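PDB 1T3Q: quinoline 2-oxidoreductase large subunit from Pseudomonas putida, which probably hydroxylates quinoline at carbon 2, acting as the molybdenum-carrying subunit of a molybdenum hydroxylase of the xanthine dehydrogenase family. Local coordinates for residues Leu456-Ser461 and Gly641-Val646; Glu434-Pro439 and Asp659-Glu664; Glu566-Leu571 and Glu604-Ala609. One frame throughout, in Å; residues are numbered along the deposited sequence.

From the N terminus, helix 426-437 comes first and supplies residues 434-439 to contact 2. Strand 454-467 follows with residues 456-461 of contact 1. Helix 549-576 then starts contact 3, which closes the shortest loop, with helix 602-611. Strand 636-649 next closes contact 1, and strand 655-665 closes contact 2. The three loops therefore nest without crossing: contact 3 within contact 1, and contact 1 within contact 2. Contact 1 pairs two strands of a four-stranded sheet, and contact 2 packs helix 426-437 on a third. They touch through neighbouring strands 636-649 and 655-665 and where Val437 meets Ala643. Contact 3 is a separate helix pair, centred about 50 Å from contact 2 and 55 Å from contact 1.

Contact 1 of 3, residues Leu456-Ser461 and Gly641-Val646; sequences LGLGVS and GHAAIV
Gly457, Gly459 and Ser461 pair with Val646, Ala644 and His642 through six backbone hydrogen bonds, given and taken in both directions. Gly457 N donates to Val646 O at 2.9 Å. Val646 N returns a bond to Gly457 O at 3.0 Å. Gly459 with Ala644 and Ser461 with His642 repeat the pattern, and His642 N reaches Ser461 O at 2.8 Å. Between these pairs, Leu458 faces Ile645 and Val460 faces Ala643 as non-hydrogen-bonded pairs. Here CA-H groups approach carbonyl oxygens, as in Ala643 CA to Gly459 O at 3.1 Å. The strand segments run antiparallel, at 167° between their N-to-C directions. They belong to the molybdopterin cofactor-binding domain, in a mixed four-stranded sheet in which strand 454-467 is outermost within this chain, and helices lie on both of its faces.

Apolar contacts gather at the Leu458 and Ile645 face. Leu458 CG is anti to the backbone N (chi1 171°), and chi2 of 66° brings CD1 to 3.9 Å from Ile645 CG1. The two side chains pass at a slant. Leu456 CG lies 4.0 Å from Ile645 CG2, and the end of Leu456 comes closer still, with CD1 3.4 Å from Val646 O. Helices 426-437 and 439-450 cover this face.

The other face carries Ser461 and His642 beside Ala644 and Val646, under helix 744-761. Ser461 OG and His642 ND1 both hydrogen-bond to Ser748 OG, so one hydroxyl of that helix joins the two strands. Ser461 OG also bonds to Gln379 NE2. The His642 side chain is about 13 Å from the bound pterin cytosine dinucleotide.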
ATOM      1  N   LEU B 456      -2.126 -55.538  13.267  1.00 23.64           N
ATOM      2  CA  LEU B 456      -1.123 -54.505  13.479  1.00 24.03           C
ATOM      3  C   LEU B 456      -0.003 -54.686  12.461  1.00 23.03           C
ATOM      4  O   LEU B 456       0.403 -55.810  12.175  1.00 22.73           O
ATOM      5  CB  LEU B 456      -0.568 -54.606  14.902  1.00 26.90           C
ATOM      6  CG  LEU B 456      -0.053 -53.316  15.543  1.00 31.22           C
ATOM      7  CD1 LEU B 456      -1.209 -52.331  15.720  1.00 31.92           C
ATOM      8  CD2 LEU B 456       0.575 -53.642  16.892  1.00 30.65           C
ATOM      9  N   GLY B 457       0.490 -53.580  11.913  1.00 22.21           N
ATOM     10  CA  GLY B 457       1.549 -53.668  10.925  1.00 20.84           C
ATOM     11  C   GLY B 457       2.580 -52.562  11.042  1.00 20.86           C
ATOM     12  O   GLY B 457       2.252 -51.425  11.373  1.00 21.50           O
ATOM     13  N   LEU B 458       3.836 -52.910  10.777  1.00 19.10           N
ATOM     14  CA  LEU B 458       4.936 -51.965  10.825  1.00 19.17           C
ATOM     15  C   LEU B 458       5.394 -51.706   9.401  1.00 19.27           C
ATOM     16  O   LEU B 458       5.585 -52.645   8.632  1.00 18.92           O
ATOM     17  CB  LEU B 458       6.106 -52.546  11.626  1.00 19.54           C
ATOM     18  CG  LEU B 458       7.410 -51.741  11.568  1.00 19.70           C
ATOM     19  CD1 LEU B 458       7.221 -50.401  12.257  1.00 21.09           C
ATOM     20  CD2 LEU B 458       8.529 -52.529  12.243  1.00 21.32           C
ATOM     21  N   GLY B 459       5.565 -50.436   9.053  1.00 19.08           N
ATOM     22  CA  GLY B 459       6.012 -50.091   7.718  1.00 19.69           C
ATOM     23  C   GLY B 459       7.275 -49.261   7.793  1.00 19.70           C
ATOM     24  O   GLY B 459       7.378 -48.360   8.626  1.00 19.42           O
ATOM     25  N   VAL B 460       8.238 -49.557   6.924  1.00 18.82           N
ATOM     26  CA  VAL B 460       9.499 -48.830   6.916  1.00 19.11           C
ATOM     27  C   VAL B 460       9.765 -48.153   5.581  1.00 18.64           C
ATOM     28  O   VAL B 460       9.470 -48.706   4.521  1.00 19.21           O
ATOM     29  CB  VAL B 460      10.683 -49.772   7.235  1.00 19.49           C
ATOM     30  CG1 VAL B 460      12.008 -49.014   7.142  1.00 21.00           C
ATOM     31  CG2 VAL B 460      10.511 -50.351   8.626  1.00 21.54           C
ATOM     32  N   SER B 461      10.314 -46.948   5.646  1.00 19.36           N
ATOM     33  CA  SER B 461      10.656 -46.193   4.450  1.00 18.97           C
ATOM     34  C   SER B 461      11.927 -45.391   4.689  1.00 19.60           C
ATOM     35  O   SER B 461      11.985 -44.563   5.597  1.00 19.45           O
ATOM     36  CB  SER B 461       9.521 -45.239   4.069  1.00 19.24           C
ATOM     37  OG  SER B 461       9.906 -44.419   2.981  1.00 18.24           O
ATOM     38  N   GLY B 641      14.416 -41.282   7.312  1.00 18.12           N
ATOM     39  CA  GLY B 641      13.608 -42.479   7.288  1.00 19.42           C
ATOM     40  C   GLY B 641      12.358 -42.286   8.116  1.00 19.82           C
ATOM     41  O   GLY B 641      12.302 -41.404   8.972  1.00 20.93           O
ATOM     42  N   HIS B 642      11.350 -43.102   7.841  1.00 20.01           N
ATOM     43  CA  HIS B 642      10.095 -43.046   8.568  1.00 19.37           C
ATOM     44  C   HIS B 642       9.614 -44.459   8.807  1.00 18.89           C
ATOM     45  O   HIS B 642       9.862 -45.356   8.002  1.00 19.29           O
ATOM     46  CB  HIS B 642       9.016 -42.304   7.771  1.00 19.89           C
ATOM     47  CG  HIS B 642       9.370 -40.891   7.437  1.00 20.83           C
ATOM     48  ND1 HIS B 642      10.083 -40.549   6.309  1.00 20.04           N
ATOM     49  CD2 HIS B 642       9.134 -39.734   8.099  1.00 20.91           C
ATOM     50  CE1 HIS B 642      10.273 -39.241   6.291  1.00 19.67           C
ATOM     51  NE2 HIS B 642       9.707 -38.722   7.368  1.00 20.83           N
ATOM     52  N   ALA B 643       8.927 -44.650   9.924  1.00 18.54           N
ATOM     53  CA  ALA B 643       8.354 -45.943  10.272  1.00 18.62           C
ATOM     54  C   ALA B 643       6.977 -45.640  10.835  1.00 19.80           C
ATOM     55  O   ALA B 643       6.816 -44.734  11.655  1.00 19.29           O
ATOM     56  CB  ALA B 643       9.207 -46.659  11.310  1.00 19.19           C
ATOM     57  N   ALA B 644       5.983 -46.385  10.373  1.00 18.60           N
ATOM     58  CA  ALA B 644       4.622 -46.185  10.827  1.00 19.08           C
ATOM     59  C   ALA B 644       4.040 -47.495  11.313  1.00 19.08           C
ATOM     60  O   ALA B 644       4.360 -48.565  10.793  1.00 19.90           O
ATOM     61  CB  ALA B 644       3.764 -45.627   9.692  1.00 16.48           C
ATOM     62  N   ILE B 645       3.201 -47.404  12.336  1.00 18.61           N
ATOM     63  CA  ILE B 645       2.527 -48.572  12.867  1.00 18.61           C
ATOM     64  C   ILE B 645       1.043 -48.293  12.681  1.00 19.17           C
ATOM     65  O   ILE B 645       0.544 -47.250  13.100  1.00 20.44           O
ATOM     66  CB  ILE B 645       2.828 -48.787  14.363  1.00 19.03           C
ATOM     67  CG1 ILE B 645       4.296 -49.193  14.539  1.00 20.60           C
ATOM     68  CG2 ILE B 645       1.910 -49.867  14.923  1.00 19.31           C
ATOM     69  CD1 ILE B 645       4.713 -49.426  15.984  1.00 22.23           C
ATOM     70  N   VAL B 646       0.352 -49.215  12.019  1.00 20.05           N
ATOM     71  CA  VAL B 646      -1.072 -49.062  11.772  1.00 20.43           C
ATOM     72  C   VAL B 646      -1.829 -50.229  12.374  1.00 22.08           C
ATOM     73  O   VAL B 646      -1.300 -51.337  12.492  1.00 21.20           O
ATOM     74  CB  VAL B 646      -1.404 -49.008  10.255  1.00 20.17           C
ATOM     75  CG1 VAL B 646      -0.652 -47.867   9.591  1.00 21.62           C
ATOM     76  CG2 VAL B 646      -1.073 -50.335   9.599  1.00 22.92           C
TER

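Contact 2 of 3, residues Glu434-Pro439 and Asp659-Glu664; sequences EEMVNP and DFFAVE
Met436 and Val437 pack on Phe661 and Val663 in a buried, apolar helix-on-sheet contact. The last turn of helix 426-437 here lies against strand 655-665 of the four-stranded sheet. Phe661 is the main platform. Its CG is anti to its own carbonyl carbon (chi1 -53°), and chi2 of -85° turns the ring so that one face meets Met436 C and Val437 CA. Val437 CA sits 4.2 Å above that face, over the ring centre. The Val437 side chain crosses the Phe661 side chain at about a right angle, with CG2 3.7 Å from Phe661 CD2. Met436 O comes to 3.6 Å from Phe661 CE1.

Met436 points at the strand and ends against Ala662 and Val663. Its SD touches Val663 CG2 at 3.6 Å. The chain then bends at chi3 (74°), which carries CE to 3.7 Å from Ala662 O.

Val437 also touches Ala643 on the neighbouring strand, and Val663 meets Leu432 and Leu433 one turn earlier in the helix. Just beyond, Asn438 OD1 caps Ala441 N at the start of helix 439-450. No hydrogen bond joins the segments: they fit by shape and apolar contact, and Met436 O and Ala662 O have carbon atoms as nearest partners across the interface.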
ATOM      1  N   GLU B 434      15.375 -48.275  13.586  1.00 21.27           N
ATOM      2  CA  GLU B 434      15.077 -49.547  14.226  1.00 22.32           C
ATOM      3  C   GLU B 434      15.049 -49.388  15.748  1.00 22.53           C
ATOM      4  O   GLU B 434      14.173 -49.935  16.410  1.00 24.09           O
ATOM      5  CB  GLU B 434      16.100 -50.613  13.828  1.00 23.26           C
ATOM      6  CG  GLU B 434      15.845 -51.964  14.486  1.00 24.64           C
ATOM      7  CD  GLU B 434      16.707 -53.073  13.917  1.00 26.39           C
ATOM      8  OE1 GLU B 434      17.918 -52.845  13.724  1.00 26.74           O
ATOM      9  OE2 GLU B 434      16.175 -54.178  13.674  1.00 27.21           O
ATOM     10  N   GLU B 435      16.003 -48.639  16.295  1.00 23.54           N
ATOM     11  CA  GLU B 435      16.058 -48.404  17.740  1.00 24.01           C
ATOM     12  C   GLU B 435      14.771 -47.720  18.208  1.00 24.56           C
ATOM     13  O   GLU B 435      14.195 -48.078  19.235  1.00 25.31           O
ATOM     14  CB  GLU B 435      17.252 -47.509  18.094  1.00 23.75           C
ATOM     15  N   MET B 436      14.333 -46.722  17.453  1.00 24.51           N
ATOM     16  CA  MET B 436      13.119 -45.993  17.795  1.00 25.25           C
ATOM     17  C   MET B 436      11.907 -46.913  17.803  1.00 24.42           C
ATOM     18  O   MET B 436      11.080 -46.865  18.713  1.00 23.29           O
ATOM     19  CB  MET B 436      12.896 -44.857  16.798  1.00 24.45           C
ATOM     20  CG  MET B 436      13.967 -43.791  16.843  1.00 26.57           C
ATOM     21  SD  MET B 436      13.712 -42.501  15.608  1.00 27.42           S
ATOM     22  CE  MET B 436      12.322 -41.595  16.323  1.00 27.69           C
ATOM     23  N   VAL B 437      11.814 -47.761  16.784  1.00 23.94           N
ATOM     24  CA  VAL B 437      10.699 -48.686  16.639  1.00 24.37           C
ATOM     25  C   VAL B 437      10.687 -49.814  17.661  1.00 26.55           C
ATOM     26  O   VAL B 437       9.636 -50.139  18.211  1.00 27.35           O
ATOM     27  CB  VAL B 437      10.685 -49.299  15.220  1.00 23.30           C
ATOM     28  CG1 VAL B 437       9.688 -50.450  15.146  1.00 22.87           C
ATOM     29  CG2 VAL B 437      10.325 -48.230  14.207  1.00 21.69           C
ATOM     30  N   ASN B 438      11.852 -50.405  17.912  1.00 27.86           N
ATOM     31  CA  ASN B 438      11.963 -51.514  18.854  1.00 30.24           C
ATOM     32  C   ASN B 438      11.113 -52.658  18.315  1.00 30.87           C
ATOM     33  O   ASN B 438      10.117 -53.043  18.923  1.00 28.84           O
ATOM     34  CB  ASN B 438      11.451 -51.101  20.237  1.00 31.26           C
ATOM     35  CG  ASN B 438      11.704 -52.162  21.290  1.00 33.93           C
ATOM     36  OD1 ASN B 438      12.035 -53.305  20.970  1.00 33.52           O
ATOM     37  ND2 ASN B 438      11.544 -51.791  22.556  1.00 34.30           N
ATOM     38  N   PRO B 439      11.504 -53.218  17.159  1.00 32.75           N
ATOM     39  CA  PRO B 439      10.778 -54.320  16.518  1.00 33.39           C
ATOM     40  C   PRO B 439      10.442 -55.503  17.426  1.00 34.76           C
ATOM     41  O   PRO B 439       9.396 -56.133  17.264  1.00 35.93           O
ATOM     42  CB  PRO B 439      11.686 -54.701  15.348  1.00 33.18           C
ATOM     43  CG  PRO B 439      13.048 -54.277  15.806  1.00 33.95           C
ATOM     44  CD  PRO B 439      12.769 -52.951  16.453  1.00 32.86           C
ATOM     45  N   ASP B 659       1.264 -45.070  15.594  1.00 19.95           N
ATOM     46  CA  ASP B 659       2.600 -44.570  15.878  1.00 19.93           C
ATOM     47  C   ASP B 659       3.303 -44.093  14.613  1.00 19.07           C
ATOM     48  O   ASP B 659       3.043 -44.586  13.520  1.00 20.74           O
ATOM     49  CB  ASP B 659       3.460 -45.674  16.499  1.00 20.01           C
ATOM     50  CG  ASP B 659       2.862 -46.241  17.767  1.00 24.07           C
ATOM     51  OD1 ASP B 659       3.178 -45.723  18.859  1.00 26.90           O
ATOM     52  OD2 ASP B 659       2.078 -47.204  17.670  1.00 24.46           O
ATOM     53  N   PHE B 660       4.198 -43.132  14.780  1.00 18.59           N
ATOM     54  CA  PHE B 660       4.975 -42.626  13.663  1.00 19.51           C
ATOM     55  C   PHE B 660       6.335 -42.209  14.190  1.00 19.39           C
ATOM     56  O   PHE B 660       6.443 -41.483  15.184  1.00 20.26           O
ATOM     57  CB  PHE B 660       4.268 -41.454  12.979  1.00 19.36           C
ATOM     58  CG  PHE B 660       4.196 -41.596  11.483  1.00 19.79           C
ATOM     59  CD1 PHE B 660       5.347 -41.514  10.706  1.00 22.00           C
ATOM     60  CD2 PHE B 660       2.984 -41.867  10.857  1.00 21.61           C
ATOM     61  CE1 PHE B 660       5.293 -41.708   9.324  1.00 20.94           C
ATOM     62  CE2 PHE B 660       2.918 -42.059   9.476  1.00 21.95           C
ATOM     63  CZ  PHE B 660       4.075 -41.981   8.709  1.00 20.66           C
ATOM     64  N   PHE B 661       7.369 -42.708  13.529  1.00 17.80           N
ATOM     65  CA  PHE B 661       8.744 -42.430  13.903  1.00 18.10           C
ATOM     66  C   PHE B 661       9.435 -41.793  12.707  1.00 18.92           C
ATOM     67  O   PHE B 661       9.255 -42.239  11.575  1.00 18.66           O
ATOM     68  CB  PHE B 661       9.447 -43.735  14.266  1.00 18.11           C
ATOM     69  CG  PHE B 661       8.714 -44.555  15.296  1.00 20.20           C
ATOM     70  CD1 PHE B 661       8.879 -44.306  16.655  1.00 21.19           C
ATOM     71  CD2 PHE B 661       7.860 -45.579  14.904  1.00 19.25           C
ATOM     72  CE1 PHE B 661       8.201 -45.071  17.608  1.00 21.19           C
ATOM     73  CE2 PHE B 661       7.179 -46.347  15.849  1.00 21.23           C
ATOM     74  CZ  PHE B 661       7.351 -46.092  17.200  1.00 19.39           C
ATOM     75  N   ALA B 662      10.220 -40.752  12.959  1.00 18.59           N
ATOM     76  CA  ALA B 662      10.926 -40.072  11.885  1.00 20.58           C
ATOM     77  C   ALA B 662      12.381 -39.786  12.227  1.00 21.33           C
ATOM     78  O   ALA B 662      12.702 -39.373  13.341  1.00 19.90           O
ATOM     79  CB  ALA B 662      10.216 -38.761  11.540  1.00 19.90           C
ATOM     80  N   VAL B 663      13.256 -40.021  11.257  1.00 20.91           N
ATOM     81  CA  VAL B 663      14.676 -39.729  11.402  1.00 21.55           C
ATOM     82  C   VAL B 663      14.983 -38.800  10.234  1.00 21.79           C
ATOM     83  O   VAL B 663      14.784 -39.168   9.076  1.00 22.30           O
ATOM     84  CB  VAL B 663      15.550 -40.990  11.282  1.00 21.00           C
ATOM     85  CG1 VAL B 663      17.019 -40.586  11.224  1.00 21.30           C
ATOM     86  CG2 VAL B 663      15.303 -41.912  12.463  1.00 21.70           C
ATOM     87  N   GLU B 664      15.452 -37.595  10.528  1.00 20.45           N
ATOM     88  CA  GLU B 664      15.743 -36.640   9.465  1.00 22.06           C
ATOM     89  C   GLU B 664      17.155 -36.091   9.503  1.00 21.31           C
ATOM     90  O   GLU B 664      17.688 -35.784  10.567  1.00 19.27           O
ATOM     91  CB  GLU B 664      14.752 -35.465   9.524  1.00 23.17           C
ATOM     92  CG  GLU B 664      15.105 -34.286   8.614  1.00 28.92           C
ATOM     93  CD  GLU B 664      14.932 -34.605   7.133  1.00 33.22           C
ATOM     94  OE1 GLU B 664      15.549 -33.911   6.293  1.00 33.96           O
ATOM     95  OE2 GLU B 664      14.171 -35.543   6.807  1.00 35.02           O
TER

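Contact 3 of 3, residues Glu566-Leu571 and Glu604-Ala609; sequences ERVKQL and EVVGAA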
ATOM      1  N   GLU B 566      32.677  -7.861   3.820  1.00 21.75           N
ATOM      2  CA  GLU B 566      34.063  -7.614   3.433  1.00 22.39           C
ATOM      3  C   GLU B 566      34.410  -6.131   3.479  1.00 21.47           C
ATOM      4  O   GLU B 566      35.501  -5.765   3.892  1.00 20.85           O
ATOM      5  CB  GLU B 566      34.344  -8.172   2.033  1.00 21.21           C
ATOM      6  CG  GLU B 566      34.440  -9.686   2.007  1.00 26.04           C
ATOM      7  CD  GLU B 566      35.589 -10.195   2.861  1.00 27.32           C
ATOM      8  OE1 GLU B 566      35.503 -11.336   3.368  1.00 26.03           O
ATOM      9  OE2 GLU B 566      36.582  -9.450   3.021  1.00 29.67           O
ATOM     10  N   ARG B 567      33.478  -5.274   3.073  1.00 20.74           N
ATOM     11  CA  ARG B 567      33.740  -3.843   3.091  1.00 20.49           C
ATOM     12  C   ARG B 567      33.853  -3.342   4.526  1.00 19.22           C
ATOM     13  O   ARG B 567      34.616  -2.418   4.811  1.00 18.65           O
ATOM     14  CB  ARG B 567      32.653  -3.101   2.308  1.00 20.81           C
ATOM     15  CG  ARG B 567      32.763  -3.385   0.815  1.00 20.26           C
ATOM     16  CD  ARG B 567      31.569  -2.909   0.002  1.00 20.83           C
ATOM     17  NE  ARG B 567      31.686  -3.369  -1.380  1.00 20.36           N
ATOM     18  CZ  ARG B 567      30.692  -3.361  -2.262  1.00 22.23           C
ATOM     19  NH1 ARG B 567      30.894  -3.805  -3.494  1.00 22.43           N
ATOM     20  NH2 ARG B 567      29.493  -2.914  -1.913  1.00 20.35           N
ATOM     21  N   VAL B 568      33.110  -3.966   5.434  1.00 19.21           N
ATOM     22  CA  VAL B 568      33.171  -3.590   6.841  1.00 18.43           C
ATOM     23  C   VAL B 568      34.533  -4.048   7.393  1.00 20.13           C
ATOM     24  O   VAL B 568      35.172  -3.335   8.168  1.00 18.28           O
ATOM     25  CB  VAL B 568      32.016  -4.246   7.656  1.00 19.67           C
ATOM     26  CG1 VAL B 568      32.268  -4.088   9.155  1.00 18.47           C
ATOM     27  CG2 VAL B 568      30.683  -3.582   7.295  1.00 17.35           C
ATOM     28  N   LYS B 569      34.981  -5.228   6.971  1.00 20.69           N
ATOM     29  CA  LYS B 569      36.270  -5.761   7.424  1.00 22.29           C
ATOM     30  C   LYS B 569      37.423  -4.887   6.924  1.00 23.48           C
ATOM     31  O   LYS B 569      38.395  -4.655   7.644  1.00 23.22           O
ATOM     32  CB  LYS B 569      36.447  -7.202   6.933  1.00 21.30           C
ATOM     33  CG  LYS B 569      35.519  -8.202   7.625  1.00 20.90           C
ATOM     34  CD  LYS B 569      35.383  -9.508   6.846  1.00 21.70           C
ATOM     35  CE  LYS B 569      36.704 -10.257   6.735  1.00 23.85           C
ATOM     36  NZ  LYS B 569      36.562 -11.536   5.971  1.00 23.81           N
ATOM     37  N   GLN B 570      37.307  -4.399   5.693  1.00 22.99           N
ATOM     38  CA  GLN B 570      38.331  -3.542   5.106  1.00 22.03           C
ATOM     39  C   GLN B 570      38.464  -2.233   5.866  1.00 21.70           C
ATOM     40  O   GLN B 570      39.569  -1.751   6.109  1.00 21.51           O
ATOM     41  CB  GLN B 570      37.996  -3.238   3.645  1.00 22.73           C
ATOM     42  CG  GLN B 570      37.939  -4.467   2.773  1.00 23.23           C
ATOM     43  CD  GLN B 570      37.481  -4.161   1.364  1.00 25.64           C
ATOM     44  OE1 GLN B 570      37.277  -5.066   0.563  1.00 28.04           O
ATOM     45  NE2 GLN B 570      37.317  -2.883   1.058  1.00 24.68           N
ATOM     46  N   LEU B 571      37.333  -1.643   6.231  1.00 21.00           N
ATOM     47  CA  LEU B 571      37.349  -0.388   6.960  1.00 20.01           C
ATOM     48  C   LEU B 571      37.876  -0.621   8.372  1.00 20.36           C
ATOM     49  O   LEU B 571      38.665   0.168   8.892  1.00 20.34           O
ATOM     50  CB  LEU B 571      35.939   0.208   7.026  1.00 18.80           C
ATOM     51  CG  LEU B 571      35.811   1.518   7.803  1.00 18.70           C
ATOM     52  CD1 LEU B 571      36.750   2.551   7.200  1.00 21.30           C
ATOM     53  CD2 LEU B 571      34.369   2.019   7.754  1.00 19.26           C
ATOM     54  N   GLU B 604      29.784   1.139  15.252  1.00 21.82           N
ATOM     55  CA  GLU B 604      30.769   2.203  15.102  1.00 23.35           C
ATOM     56  C   GLU B 604      31.479   2.137  13.750  1.00 21.31           C
ATOM     57  O   GLU B 604      31.725   3.169  13.127  1.00 22.18           O
ATOM     58  CB  GLU B 604      31.802   2.153  16.235  1.00 26.02           C
ATOM     59  CG  GLU B 604      32.824   3.283  16.168  1.00 30.26           C
ATOM     60  CD  GLU B 604      33.795   3.280  17.338  1.00 32.73           C
ATOM     61  OE1 GLU B 604      34.692   4.149  17.368  1.00 35.68           O
ATOM     62  OE2 GLU B 604      33.664   2.416  18.229  1.00 32.50           O
ATOM     63  N   VAL B 605      31.807   0.931  13.296  1.00 20.50           N
ATOM     64  CA  VAL B 605      32.475   0.778  12.006  1.00 21.29           C
ATOM     65  C   VAL B 605      31.499   1.187  10.905  1.00 20.34           C
ATOM     66  O   VAL B 605      31.840   1.950  10.005  1.00 21.71           O
ATOM     67  CB  VAL B 605      32.916  -0.683  11.755  1.00 22.51           C
ATOM     68  CG1 VAL B 605      33.650  -0.783  10.416  1.00 19.77           C
ATOM     69  CG2 VAL B 605      33.818  -1.156  12.881  1.00 23.30           C
ATOM     70  N   VAL B 606      30.280   0.671  10.989  1.00 19.80           N
ATOM     71  CA  VAL B 606      29.250   0.989  10.010  1.00 19.54           C
ATOM     72  C   VAL B 606      29.002   2.491  10.007  1.00 20.04           C
ATOM     73  O   VAL B 606      28.877   3.102   8.947  1.00 21.05           O
ATOM     74  CB  VAL B 606      27.937   0.234  10.323  1.00 19.28           C
ATOM     75  CG1 VAL B 606      26.807   0.715   9.400  1.00 17.77           C
ATOM     76  CG2 VAL B 606      28.160  -1.262  10.152  1.00 18.18           C
ATOM     77  N   GLY B 607      28.933   3.083  11.197  1.00 19.70           N
ATOM     78  CA  GLY B 607      28.714   4.515  11.295  1.00 20.37           C
ATOM     79  C   GLY B 607      29.759   5.273  10.495  1.00 20.73           C
ATOM     80  O   GLY B 607      29.441   6.208   9.752  1.00 20.68           O
ATOM     81  N   ALA B 608      31.014   4.860  10.636  1.00 20.54           N
ATOM     82  CA  ALA B 608      32.123   5.492   9.926  1.00 20.04           C
ATOM     83  C   ALA B 608      32.049   5.237   8.420  1.00 18.85           C
ATOM     84  O   ALA B 608      32.399   6.102   7.624  1.00 20.26           O
ATOM     85  CB  ALA B 608      33.465   4.978  10.480  1.00 20.19           C
ATOM     86  N   ALA B 609      31.601   4.047   8.029  1.00 18.15           N
ATOM     87  CA  ALA B 609      31.495   3.723   6.608  1.00 19.04           C
ATOM     88  C   ALA B 609      30.538   4.691   5.927  1.00 19.50           C
ATOM     89  O   ALA B 609      30.793   5.163   4.816  1.00 20.36           O
ATOM     90  CB  ALA B 609      31.007   2.286   6.425  1.00 19.54           C
TER
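Leu571 and Val605 lie side by side, pointing opposite ways, where helices 549-576 and 602-611 meet. Leu571 CG is anti to its backbone N (chi1 178°), and the side chain extends toward the second helix. Its CD2 methyl settles against the backbone there. It lies 3.4 Å from both Val605 O and Ala609 N, the acceptor and donor of one helical hydrogen bond. The same methyl meets Ala609 CB at 3.6 Å. Ala608 CB lies beside it, 4.1 Å from Leu571 CD2. The short alanine side chains are consistent with the close approach of CD2 to the helix backbone.

Val605 answers from the other helix. Its CG1 methyl, anti to the backbone N, enters between Val568 and Leu571. It is 3.7 Å from Val568 O and 3.8 Å from Val568 CG1. The two valine side chains cross at a slant. Leu571 CD2 touches the same Val605 methyl at 3.9 Å. One methyl thus touches two residues set one turn apart, Val568 and Leu571.

The helix segments cross almost perpendicularly, at 92°, with their axes 9.8 Å apart at closest approach. Such a crossing confines the contact to a compact patch. Three short strands lie between the two helices in the chain, and both helix segments lie in the molybdopterin cofactor-binding domain of the xanthine dehydrogenase family. Val568 and Val606 both rest on Ile491 of strand 486-491, which makes this a near-perpendicular helix pair packed on a sheet strand. Pro617 also touches Leu571, and Leu624 touches Ala609.

Lys569 points away from the second helix. Its NZ forms a salt bridge with Glu566 OE1 one turn back, meeting that oxygen on the syn side but 34° out of the carboxylate plane.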